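Side-chain contact in clan CA, family C40, NlpC/P60 superfamily cysteine peptidase (Trichomonas vaginalis, PDB 6BIO), which is probably a cysteine peptidase of the NlpC/P60 type, one of the laterally acquired peptidoglycan hydrolases with which this parasite targets bacteria: residues N160-K165 and Q246-S251. Residues are numbered along the deposited sequence; the frame is centred on the assembly and turned at random. Where two conformers were deposited one is given.
Sequences NLVKTK and QFIHAS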
ATOM      1  N   ASN A 160     -11.407   3.071   5.830  1.00  8.97           N
ATOM      2  CA  ASN A 160     -11.680   1.855   6.599  1.00  9.43           C
ATOM      3  C   ASN A 160     -10.408   1.359   7.296  1.00  8.86           C
ATOM      4  O   ASN A 160     -10.441   0.972   8.475  1.00  9.57           O
ATOM      5  CB  ASN A 160     -12.272   0.757   5.723  1.00 11.33           C
ATOM      6  CG  ASN A 160     -12.383  -0.574   6.503  1.00 12.56           C
ATOM      7  OD1 ASN A 160     -13.238  -0.744   7.394  1.00 13.92           O
ATOM      8  ND2 ASN A 160     -11.516  -1.520   6.177  1.00 12.57           N
ATOM      9  N   LEU A 161      -9.279   1.333   6.580  1.00  8.45           N
ATOM     10  CA  LEU A 161      -8.046   0.811   7.183  1.00  7.99           C
ATOM     11  C   LEU A 161      -7.645   1.585   8.441  1.00  8.33           C
ATOM     12  O   LEU A 161      -7.265   0.970   9.438  1.00  8.36           O
ATOM     13  CB  LEU A 161      -6.917   0.806   6.148  1.00  7.95           C
ATOM     14  CG  LEU A 161      -7.018  -0.379   5.189  1.00  8.08           C
ATOM     15  CD1 LEU A 161      -6.356  -0.101   3.856  1.00  8.39           C
ATOM     16  CD2 LEU A 161      -6.407  -1.627   5.830  1.00  9.09           C
ATOM     17  N   VAL A 162      -7.704   2.929   8.417  1.00  7.92           N
ATOM     18  CA  VAL A 162      -7.335   3.635   9.646  1.00  8.43           C
ATOM     19  C   VAL A 162      -8.347   3.386  10.755  1.00  9.29           C
ATOM     20  O   VAL A 162      -7.964   3.355  11.931  1.00  9.25           O
ATOM     21  CB  VAL A 162      -7.022   5.131   9.453  1.00  9.18           C
ATOM     22  CG1 VAL A 162      -5.859   5.334   8.519  1.00  8.59           C
ATOM     23  CG2 VAL A 162      -8.264   5.901   8.977  1.00  8.87           C
ATOM     24  N   LYS A 163      -9.628   3.186  10.427  1.00  8.77           N
ATOM     25  CA  LYS A 163     -10.601   2.844  11.465  0.77 10.26           C
ATOM     26  C   LYS A 163     -10.230   1.555  12.168  1.00 10.26           C
ATOM     27  O   LYS A 163     -10.489   1.428  13.355  1.00 10.53           O
ATOM     28  CB  LYS A 163     -12.015   2.751  10.891  0.77 12.47           C
ATOM     29  CG  LYS A 163     -12.570   4.091  10.460  0.77 15.00           C
ATOM     30  CD  LYS A 163     -13.911   3.941   9.750  0.77 16.95           C
ATOM     31  CE  LYS A 163     -14.321   5.257   9.132  0.77 18.86           C
ATOM     32  NZ  LYS A 163     -15.727   5.194   8.566  0.77 20.08           N
ATOM     33  N   THR A 164      -9.630   0.595  11.454  1.00  9.55           N
ATOM     34  CA  THR A 164      -9.261  -0.679  12.076  1.00 10.54           C
ATOM     35  C   THR A 164      -8.190  -0.497  13.138  1.00 10.30           C
ATOM     36  O   THR A 164      -7.914  -1.450  13.893  1.00 11.50           O
ATOM     37  CB  THR A 164      -8.754  -1.721  11.058  1.00 10.95           C
ATOM     38  OG1 THR A 164      -7.433  -1.417  10.611  1.00 11.46           O
ATOM     39  CG2 THR A 164      -9.714  -1.890   9.881  1.00 12.34           C
ATOM     40  N   LYS A 165      -7.559   0.691  13.198  1.00  9.58           N
ATOM     41  CA  LYS A 165      -6.515   0.950  14.175  1.00  8.69           C
ATOM     42  C   LYS A 165      -6.955   1.894  15.285  1.00  9.28           C
ATOM     43  O   LYS A 165      -6.120   2.281  16.135  1.00  9.66           O
ATOM     44  CB  LYS A 165      -5.244   1.470  13.503  1.00  9.34           C
ATOM     45  CG  LYS A 165      -4.674   0.447  12.486  1.00  9.13           C
ATOM     46  CD  LYS A 165      -4.291  -0.866  13.133  1.00 10.05           C
ATOM     47  CE  LYS A 165      -3.708  -1.804  12.104  1.00 12.19           C
ATOM     48  NZ  LYS A 165      -3.085  -3.008  12.699  1.00 13.68           N
ATOM     49  N   GLN A 246     -15.009  14.489  10.131  1.00 13.91           N
ATOM     50  CA  GLN A 246     -14.059  13.905  11.052  1.00 13.06           C
ATOM     51  C   GLN A 246     -12.831  13.432  10.289  1.00 10.97           C
ATOM     52  O   GLN A 246     -12.913  12.984   9.136  1.00 11.40           O
ATOM     53  CB  GLN A 246     -14.619  12.673  11.728  1.00 14.78           C
ATOM     54  CG  GLN A 246     -15.928  12.865  12.465  1.00 17.08           C
ATOM     55  CD  GLN A 246     -15.817  13.788  13.636  1.00 19.96           C
ATOM     56  OE1 GLN A 246     -16.571  14.761  13.747  1.00 23.36           O
ATOM     57  NE2 GLN A 246     -14.898  13.485  14.527  1.00 20.02           N
ATOM     58  N   PHE A 247     -11.684  13.496  10.963  1.00  9.54           N
ATOM     59  CA  PHE A 247     -10.504  12.761  10.547  1.00  9.58           C
ATOM     60  C   PHE A 247     -10.051  11.849  11.665  1.00  9.03           C
ATOM     61  O   PHE A 247     -10.463  11.980  12.809  1.00  9.41           O
ATOM     62  CB  PHE A 247      -9.383  13.679  10.063  1.00  9.47           C
ATOM     63  CG  PHE A 247      -8.737  14.610  11.119  1.00  9.15           C
ATOM     64  CD1 PHE A 247      -7.612  14.183  11.824  1.00  8.85           C
ATOM     65  CD2 PHE A 247      -9.103  15.959  11.238  1.00  9.70           C
ATOM     66  CE1 PHE A 247      -6.945  15.038  12.701  1.00  9.20           C
ATOM     67  CE2 PHE A 247      -8.443  16.796  12.093  1.00 10.19           C
ATOM     68  CZ  PHE A 247      -7.359  16.331  12.838  1.00  9.75           C
ATOM     69  N   ILE A 248      -9.246  10.863  11.292  1.00  8.14           N
ATOM     70  CA  ILE A 248      -8.598   9.979  12.253  1.00  8.17           C
ATOM     71  C   ILE A 248      -7.096  10.249  12.253  1.00  7.81           C
ATOM     72  O   ILE A 248      -6.482  10.481  11.202  1.00  7.83           O
ATOM     73  CB  ILE A 248      -8.921   8.507  11.952  1.00  8.54           C
ATOM     74  CG1 ILE A 248     -10.365   8.211  12.362  1.00 10.03           C
ATOM     75  CG2 ILE A 248      -7.930   7.578  12.685  1.00  9.40           C
ATOM     76  CD1 ILE A 248     -10.875   6.837  11.973  1.00 10.97           C
ATOM     77  N   HIS A 249      -6.504  10.278  13.439  1.00  7.57           N
ATOM     78  CA  HIS A 249      -5.075  10.502  13.574  1.00  7.67           C
ATOM     79  C   HIS A 249      -4.526   9.799  14.811  1.00  7.63           C
ATOM     80  O   HIS A 249      -5.264   9.452  15.740  1.00  8.06           O
ATOM     81  CB  HIS A 249      -4.720  12.000  13.643  1.00  8.31           C
ATOM     82  CG  HIS A 249      -5.268  12.758  14.825  1.00  8.39           C
ATOM     83  ND1 HIS A 249      -4.685  13.933  15.243  1.00  9.57           N
ATOM     84  CD2 HIS A 249      -6.366  12.591  15.604  1.00  9.32           C
ATOM     85  CE1 HIS A 249      -5.358  14.430  16.272  1.00  9.72           C
ATOM     86  NE2 HIS A 249      -6.394  13.642  16.505  1.00  9.53           N
ATOM     87  N   ALA A 250      -3.218   9.565  14.794  1.00  7.40           N
ATOM     88  CA  ALA A 250      -2.507   9.167  15.994  1.00  8.29           C
ATOM     89  C   ALA A 250      -2.047  10.447  16.669  1.00  8.64           C
ATOM     90  O   ALA A 250      -1.317  11.241  16.051  1.00  9.14           O
ATOM     91  CB  ALA A 250      -1.321   8.274  15.658  1.00  8.19           C
ATOM     92  N   SER A 251      -2.468  10.645  17.904  1.00  9.78           N
ATOM     93  CA  SER A 251      -2.228  11.902  18.582  1.00 10.78           C
ATOM     94  C   SER A 251      -1.588  11.682  19.935  1.00 10.87           C
ATOM     95  O   SER A 251      -1.930  10.741  20.641  1.00 10.74           O
ATOM     96  CB  SER A 251      -3.556  12.584  18.822  1.00 12.67           C
ATOM     97  OG  SER A 251      -3.402  13.816  19.500  1.00 14.08           O
TER
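V162, in the last turn of helix 154-163, faces I248 of strand 246-251 with their CA atoms 7.0 Å apart, the nearest CA pair between the two segments. From both residues the CB bond points into the gap, and the valine and isoleucine side chains run antiparallel alongside one another. V162 CG2 lies 4.0 Å from I248 CB and 4.1 Å from I248 CG2, so one methyl of the valine rests against the branch point of the isoleucine. The other arm of I248 reaches past this meeting place: with CG1 anti to the carbonyl carbon (chi1 -74°) and chi2 extended at 173°, CD1 comes up against K163. I248 CD1 lies 3.6 Å from K163 CG, with K163 CA slightly farther off, and the isoleucine arm is roughly perpendicular to the lysine chain. The lysine thus contributes the aliphatic base of its side chain. All these contacts are apolar, and only 135 Å² is buried, both sides summed. Near the end of segment 160-165, T164 OG1 donates to L161 O over 2.7 Å, on a carbonyl lone pair. M240 and V242 of the adjacent strand 237-243 also touch V162, as does A189 of helix 182-191. On the reverse of the strand, H249 ND1 is hydrogen-bonded to H237 NE2. Packing of helices against one face of an antiparallel sheet is characteristic of the papain-like alpha+beta fold of NlpC/P60 domains, and the V162-I248 pair is a local instance of it.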